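Local structure of 2-pyrone-4,6-dicarboxylic acid hydrolase, putative (Pseudomonas putida, 2FFI) at residues 92-95 with 96-99; 142-145 with 146-150; 260-263 with 264-267. The protein probably hydrolyses 2-pyrone-4,6-dicarboxylate as a lactonase of the TIM-barrel amidohydrolase family, an assignment that remains putative. All coordinates share one frame; numbering follows the deposited sequence.

Contact 1 of 3, residues 92-95 with 96-99; sequences DVEQ and ATLA
Glu-94 reaches across to Thr-97 at the start of helix 95-102, where Glu-94 holds the N-cap position of a surface helix of this TIM-barrel protein. The polar contacts between these two are weak. The carbonyl Glu-94 O takes a bent, weak hydrogen bond from Thr-97 N at 3.1 Å, with an N-H...O angle of 128°. The hydroxyl Thr-97 OG1 lies 3.4 Å from both Glu-94 O and Glu-94 OE2, so a weak bond to either is possible. The carboxylate's placement is helped by the bend of the Glu-94 chain at chi2 (-69°), which swings its end across the first turn toward Thr-97, the two side chains crossing at about a right angle. Regular helical bonding is established one residue on, with Ala-99 N donating to Gln-95 O at 2.9 Å.

Apolar contacts lie alongside. Val-93 CG1 meets Leu-98 CD1 at 3.5 Å. Leu-98 is the buried member of the group, and it also touches Arg-132 of helix 127-136, the helix that Gln-95 and Ala-99 meet at Gln-136. Nearer the backbone, Glu-94 CG rests 3.7 Å from Ala-96 CB.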
loop_
_atom_site.group_PDB
_atom_site.type_symbol
_atom_site.label_atom_id
_atom_site.label_comp_id
_atom_site.label_asym_id
_atom_site.label_seq_id
_atom_site.Cartn_x
_atom_site.Cartn_y
_atom_site.Cartn_z
ATOM N N ASP A 92 7.592 20.224 -3.780
ATOM C CA ASP A 92 7.685 21.077 -2.601
ATOM C C ASP A 92 6.324 21.433 -1.998
ATOM O O ASP A 92 5.526 22.159 -2.593
ATOM C CB ASP A 92 8.484 22.349 -2.928
ATOM C CG ASP A 92 8.145 22.931 -4.303
ATOM O OD1 ASP A 92 7.023 23.462 -4.481
ATOM O OD2 ASP A 92 9.010 22.857 -5.212
ATOM N N VAL A 93 6.068 20.909 -0.803
ATOM C CA VAL A 93 4.807 21.145 -0.111
ATOM C C VAL A 93 5.068 21.641 1.304
ATOM O O VAL A 93 6.009 21.199 1.960
ATOM C CB VAL A 93 3.979 19.852 -0.040
ATOM C CG1 VAL A 93 2.614 20.147 0.554
ATOM C CG2 VAL A 93 3.835 19.254 -1.430
ATOM N N GLU A 94 4.220 22.539 1.786
ATOM C CA GLU A 94 4.413 23.086 3.120
ATOM C C GLU A 94 3.770 22.273 4.247
ATOM O O GLU A 94 2.725 21.653 4.059
ATOM C CB GLU A 94 3.913 24.535 3.156
ATOM C CG GLU A 94 2.392 24.724 3.213
ATOM C CD GLU A 94 1.653 24.327 1.939
ATOM O OE1 GLU A 94 0.772 25.122 1.504
ATOM O OE2 GLU A 94 1.934 23.231 1.388
ATOM N N GLN A 95 4.406 22.273 5.418
ATOM C CA GLN A 95 3.888 21.535 6.567
ATOM C C GLN A 95 2.423 21.843 6.833
ATOM O O GLN A 95 1.662 20.973 7.260
ATOM C CB GLN A 95 4.678 21.860 7.828
ATOM C CG GLN A 95 6.089 21.332 7.843
ATOM C CD GLN A 95 6.175 19.837 8.061
ATOM O OE1 GLN A 95 7.260 19.309 8.279
ATOM N NE2 GLN A 95 5.042 19.145 7.993
ATOM N N ALA A 96 2.023 23.083 6.594
ATOM C CA ALA A 96 0.639 23.444 6.825
ATOM C C ALA A 96 -0.330 22.439 6.191
ATOM O O ALA A 96 -1.217 21.933 6.871
ATOM C CB ALA A 96 0.367 24.846 6.296
ATOM N N THR A 97 -0.171 22.128 4.906
ATOM C CA THR A 97 -1.114 21.203 4.298
ATOM C C THR A 97 -0.951 19.768 4.794
ATOM O O THR A 97 -1.937 19.034 4.852
ATOM C CB THR A 97 -1.065 21.235 2.743
ATOM O OG1 THR A 97 0.104 20.564 2.266
ATOM C CG2 THR A 97 -1.073 22.657 2.252
ATOM N N LEU A 98 0.271 19.365 5.158
ATOM C CA LEU A 98 0.492 18.005 5.655
ATOM C C LEU A 98 -0.228 17.788 6.990
ATOM O O LEU A 98 -0.799 16.728 7.238
ATOM C CB LEU A 98 1.989 17.716 5.834
ATOM C CG LEU A 98 2.856 17.455 4.597
ATOM C CD1 LEU A 98 2.856 18.679 3.717
ATOM C CD2 LEU A 98 4.282 17.112 5.021
ATOM N N ALA A 99 -0.203 18.803 7.845
ATOM C CA ALA A 99 -0.853 18.717 9.136
ATOM C C ALA A 99 -2.336 18.581 8.923
ATOM O O ALA A 99 -2.959 17.682 9.478
ATOM C CB ALA A 99 -0.554 19.952 9.943
#

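Contact 2 of 3, residues 142-145 with 146-150; sequences LHRQ and VADIP
Arg-144 and Asp-148 form a salt bridge across the turn, with NH1 of the arginine 2.7 Å from OD1 of the aspartate. The two flat groups stand 75° apart, and the bridge runs from one nitrogen to one oxygen, the carboxylate approaching the guanidinium obliquely. Arg-144 reaches it with a chain extended from CG to NE, and CG anti to the backbone N (chi1 -152°). Beside this pair the Gln-145 side chain runs along Asp-148, pointing the same way.

The backbone sets the position of the aspartate. Asp-148 N donates to Gln-145 O at 2.9 Å, from above the carbonyl plane, and Ile-149 N adds a weak bond of 3.4 Å to that same Gln-145 O. Ile-149 CD1 lies 3.5 Å from Arg-144 O and 4.5 Å from Leu-142 CB. Further out, Arg-144 NH2 is hydrogen-bonded to Gln-116 O, which fixes the other branch of the guanidinium. A leucine in place of this arginine would probably leave Asp-148 OD1 without its charged mate and Gln-116 O without this donor.

The whole is a beta-alpha loop of the TIM barrel, leading from the C-terminal end of strand 139-142 into helix 149-156.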
loop_
_atom_site.group_PDB
_atom_site.type_symbol
_atom_site.label_atom_id
_atom_site.label_comp_id
_atom_site.label_asym_id
_atom_site.label_seq_id
_atom_site.Cartn_x
_atom_site.Cartn_y
_atom_site.Cartn_z
ATOM N N LEU A 142 6.448 2.608 -1.140
ATOM C CA LEU A 142 7.175 2.331 -2.368
ATOM C C LEU A 142 6.431 1.327 -3.243
ATOM O O LEU A 142 5.712 0.461 -2.748
ATOM C CB LEU A 142 8.572 1.796 -2.048
ATOM C CG LEU A 142 9.744 2.780 -2.024
ATOM C CD1 LEU A 142 9.260 4.206 -1.918
ATOM C CD2 LEU A 142 10.663 2.416 -0.876
ATOM N N HIS A 143 6.601 1.467 -4.549
ATOM C CA HIS A 143 5.972 0.583 -5.500
ATOM C C HIS A 143 6.842 0.515 -6.754
ATOM O O HIS A 143 6.784 1.405 -7.597
ATOM C CB HIS A 143 4.587 1.111 -5.837
ATOM C CG HIS A 143 3.840 0.250 -6.804
ATOM N ND1 HIS A 143 4.076 -1.101 -6.936
ATOM C CD2 HIS A 143 2.852 0.546 -7.682
ATOM C CE1 HIS A 143 3.265 -1.604 -7.855
ATOM N NE2 HIS A 143 2.514 -0.622 -8.321
ATOM N N ARG A 144 7.664 -0.525 -6.864
ATOM C CA ARG A 144 8.533 -0.677 -8.026
ATOM C C ARG A 144 9.140 -2.077 -8.070
ATOM O O ARG A 144 9.050 -2.809 -7.088
ATOM C CB ARG A 144 9.637 0.381 -7.997
ATOM C CG ARG A 144 10.145 0.760 -9.381
ATOM C CD ARG A 144 11.170 1.875 -9.313
ATOM N NE ARG A 144 11.256 2.626 -10.570
ATOM C CZ ARG A 144 11.715 2.130 -11.713
ATOM N NH1 ARG A 144 12.141 0.873 -11.778
ATOM N NH2 ARG A 144 11.747 2.900 -12.789
ATOM N N GLN A 145 9.756 -2.458 -9.192
ATOM C CA GLN A 145 10.337 -3.805 -9.295
ATOM C C GLN A 145 11.210 -4.084 -8.093
ATOM O O GLN A 145 11.940 -3.201 -7.659
ATOM C CB GLN A 145 11.221 -3.973 -10.534
ATOM C CG GLN A 145 10.650 -3.518 -11.848
ATOM C CD GLN A 145 10.972 -2.083 -12.117
ATOM O OE1 GLN A 145 10.244 -1.183 -11.714
ATOM N NE2 GLN A 145 12.089 -1.855 -12.783
ATOM N N VAL A 146 11.179 -5.312 -7.583
ATOM C CA VAL A 146 11.994 -5.639 -6.419
ATOM C C VAL A 146 13.446 -5.271 -6.651
ATOM O O VAL A 146 14.167 -4.966 -5.702
ATOM C CB VAL A 146 11.965 -7.135 -6.073
ATOM C CG1 VAL A 146 12.741 -7.934 -7.103
ATOM C CG2 VAL A 146 12.566 -7.342 -4.700
ATOM N N ALA A 147 13.865 -5.298 -7.916
ATOM C CA ALA A 147 15.242 -4.993 -8.282
ATOM C C ALA A 147 15.684 -3.618 -7.809
ATOM O O ALA A 147 16.841 -3.442 -7.426
ATOM C CB ALA A 147 15.420 -5.110 -9.783
ATOM N N ASP A 148 14.761 -2.659 -7.806
ATOM C CA ASP A 148 15.074 -1.294 -7.386
ATOM C C ASP A 148 14.705 -0.951 -5.938
ATOM O O ASP A 148 15.130 0.083 -5.405
ATOM C CB ASP A 148 14.405 -0.304 -8.337
ATOM C CG ASP A 148 15.092 -0.251 -9.678
ATOM O OD1 ASP A 148 14.388 -0.261 -10.719
ATOM O OD2 ASP A 148 16.349 -0.197 -9.688
ATOM N N ILE A 149 13.937 -1.823 -5.292
ATOM C CA ILE A 149 13.523 -1.590 -3.916
ATOM C C ILE A 149 14.681 -1.345 -2.947
ATOM O O ILE A 149 14.741 -0.294 -2.318
ATOM C CB ILE A 149 12.654 -2.761 -3.413
ATOM C CG1 ILE A 149 11.375 -2.817 -4.235
ATOM C CG2 ILE A 149 12.319 -2.604 -1.938
ATOM C CD1 ILE A 149 10.607 -1.532 -4.231
ATOM N N PRO A 150 15.617 -2.301 -2.816
ATOM C CA PRO A 150 16.738 -2.085 -1.889
ATOM C C PRO A 150 17.512 -0.773 -2.082
ATOM O O PRO A 150 18.153 -0.287 -1.149
ATOM C CB PRO A 150 17.619 -3.316 -2.107
ATOM C CG PRO A 150 17.309 -3.719 -3.526
ATOM C CD PRO A 150 15.803 -3.545 -3.581
#

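Contact 3 of 3, residues 260-263 with 264-267; sequences CSAQ and LRQA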
loop_
_atom_site.group_PDB
_atom_site.type_symbol
_atom_site.label_atom_id
_atom_site.label_comp_id
_atom_site.label_asym_id
_atom_site.label_seq_id
_atom_site.Cartn_x
_atom_site.Cartn_y
_atom_site.Cartn_z
ATOM N N CYS A 260 -2.045 -19.174 6.369
ATOM C CA CYS A 260 -1.395 -18.515 7.494
ATOM C C CYS A 260 -2.032 -18.948 8.800
ATOM O O CYS A 260 -3.260 -19.017 8.905
ATOM C CB CYS A 260 -1.522 -16.997 7.369
ATOM S SG CYS A 260 -0.790 -16.332 5.872
ATOM N N SER A 261 -1.197 -19.243 9.795
ATOM C CA SER A 261 -1.694 -19.650 11.106
ATOM C C SER A 261 -2.544 -18.522 11.689
ATOM O O SER A 261 -2.398 -17.367 11.305
ATOM C CB SER A 261 -0.527 -19.957 12.045
ATOM O OG SER A 261 0.238 -18.803 12.321
ATOM N N ALA A 262 -3.426 -18.853 12.621
ATOM C CA ALA A 262 -4.284 -17.840 13.224
ATOM C C ALA A 262 -3.515 -16.605 13.715
ATOM O O ALA A 262 -4.018 -15.484 13.617
ATOM C CB ALA A 262 -5.091 -18.452 14.363
ATOM N N GLN A 263 -2.299 -16.802 14.226
ATOM C CA GLN A 263 -1.481 -15.687 14.720
ATOM C C GLN A 263 -1.127 -14.657 13.655
ATOM O O GLN A 263 -1.377 -13.463 13.825
ATOM C CB GLN A 263 -0.171 -16.189 15.323
ATOM C CG GLN A 263 -0.299 -16.859 16.656
ATOM C CD GLN A 263 1.019 -16.922 17.375
ATOM O OE1 GLN A 263 1.648 -15.894 17.627
ATOM N NE2 GLN A 263 1.453 -18.129 17.710
ATOM N N LEU A 264 -0.522 -15.134 12.570
ATOM C CA LEU A 264 -0.103 -14.283 11.464
ATOM C C LEU A 264 -1.277 -13.550 10.842
ATOM O O LEU A 264 -1.169 -12.366 10.502
ATOM C CB LEU A 264 0.589 -15.115 10.386
ATOM C CG LEU A 264 1.911 -14.585 9.836
ATOM C CD1 LEU A 264 2.342 -15.474 8.679
ATOM C CD2 LEU A 264 1.764 -13.138 9.391
ATOM N N ARG A 265 -2.398 -14.251 10.692
ATOM C CA ARG A 265 -3.595 -13.651 10.110
ATOM C C ARG A 265 -4.060 -12.446 10.915
ATOM O O ARG A 265 -4.563 -11.481 10.351
ATOM C CB ARG A 265 -4.744 -14.672 10.017
ATOM C CG ARG A 265 -4.505 -15.845 9.063
ATOM C CD ARG A 265 -5.806 -16.331 8.432
ATOM N NE ARG A 265 -6.817 -16.656 9.434
ATOM C CZ ARG A 265 -6.726 -17.672 10.284
ATOM N NH1 ARG A 265 -5.662 -18.470 10.246
ATOM N NH2 ARG A 265 -7.689 -17.881 11.177
ATOM N N GLN A 266 -3.902 -12.511 12.232
ATOM C CA GLN A 266 -4.313 -11.403 13.075
ATOM C C GLN A 266 -3.347 -10.248 12.899
ATOM O O GLN A 266 -3.714 -9.087 13.064
ATOM C CB GLN A 266 -4.396 -11.843 14.542
ATOM C CG GLN A 266 -5.585 -12.771 14.820
ATOM C CD GLN A 266 -6.933 -12.078 14.602
ATOM O OE1 GLN A 266 -7.311 -11.173 15.364
ATOM N NE2 GLN A 266 -7.659 -12.492 13.555
ATOM N N ALA A 267 -2.109 -10.572 12.546
ATOM C CA ALA A 267 -1.095 -9.555 12.311
ATOM C C ALA A 267 -1.316 -8.943 10.925
ATOM O O ALA A 267 -1.319 -7.730 10.771
ATOM C CB ALA A 267 0.294 -10.170 12.386
#
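The Arg-265 guanidinium presents its edge to Cys-260: NH1 donates to Cys-260 O at 2.8 Å, with the oxygen only 1° out of the guanidinium plane. The bond is moderately bent, 143° at the hydrogen, and the donor sits a little off the carbonyl plane. Ala-262 N and Ser-261 C approach the same group obliquely, and Ala-262 CA comes within 3.8 Å of Arg-265 CZ. The arginine gets there by doubling back, its chain bent at chi2 and at chi3 (chi3 -54°), which returns the head toward the start of helix 262-276. On the way its CG lies against Cys-260 CB at 3.6 Å, so the aliphatic stem packs on the residue whose carbonyl the head grips.

Ser-261 occupies the N-cap position. Its carbonyl O accepts from Arg-265 N at 3.2 Å in a nearly straight bond, the first i+4 bond of the helix. The bonds of the next two residues follow, Gln-266 N to Ala-262 O at 3.3 Å and Ala-267 N to Gln-263 O at 3.2 Å.

Leu-264 CB approaches Cys-260 CB at 4.1 Å. Both residues face helix 208-225, Cys-260 against Leu-219 and Leu-264 against Glu-223, while Leu-264 and Ala-267 also touch Ala-228 in the loop between that helix and strand 231-234.

How the contacts relate
The three contacts follow one another along the chain, each at or just before the first turn of a different helix: 95-102, 149-156 and 262-276. They do not touch. The centres of contacts 1 and 2 are 27 Å apart, those of contacts 2 and 3 are 26 Å apart, and contacts 1 and 3, at 37 Å, lie on opposite sides of the chain's centre. Contact 2 is the most inward, about 13 Å from that centre, and alone adjoins the parallel sheet, shaping a loop at the C-terminal end of barrel strand 139-142. Contacts 1 and 3 start helices on the outside of the barrel. All three belong to one amidohydrolase-type TIM-barrel domain.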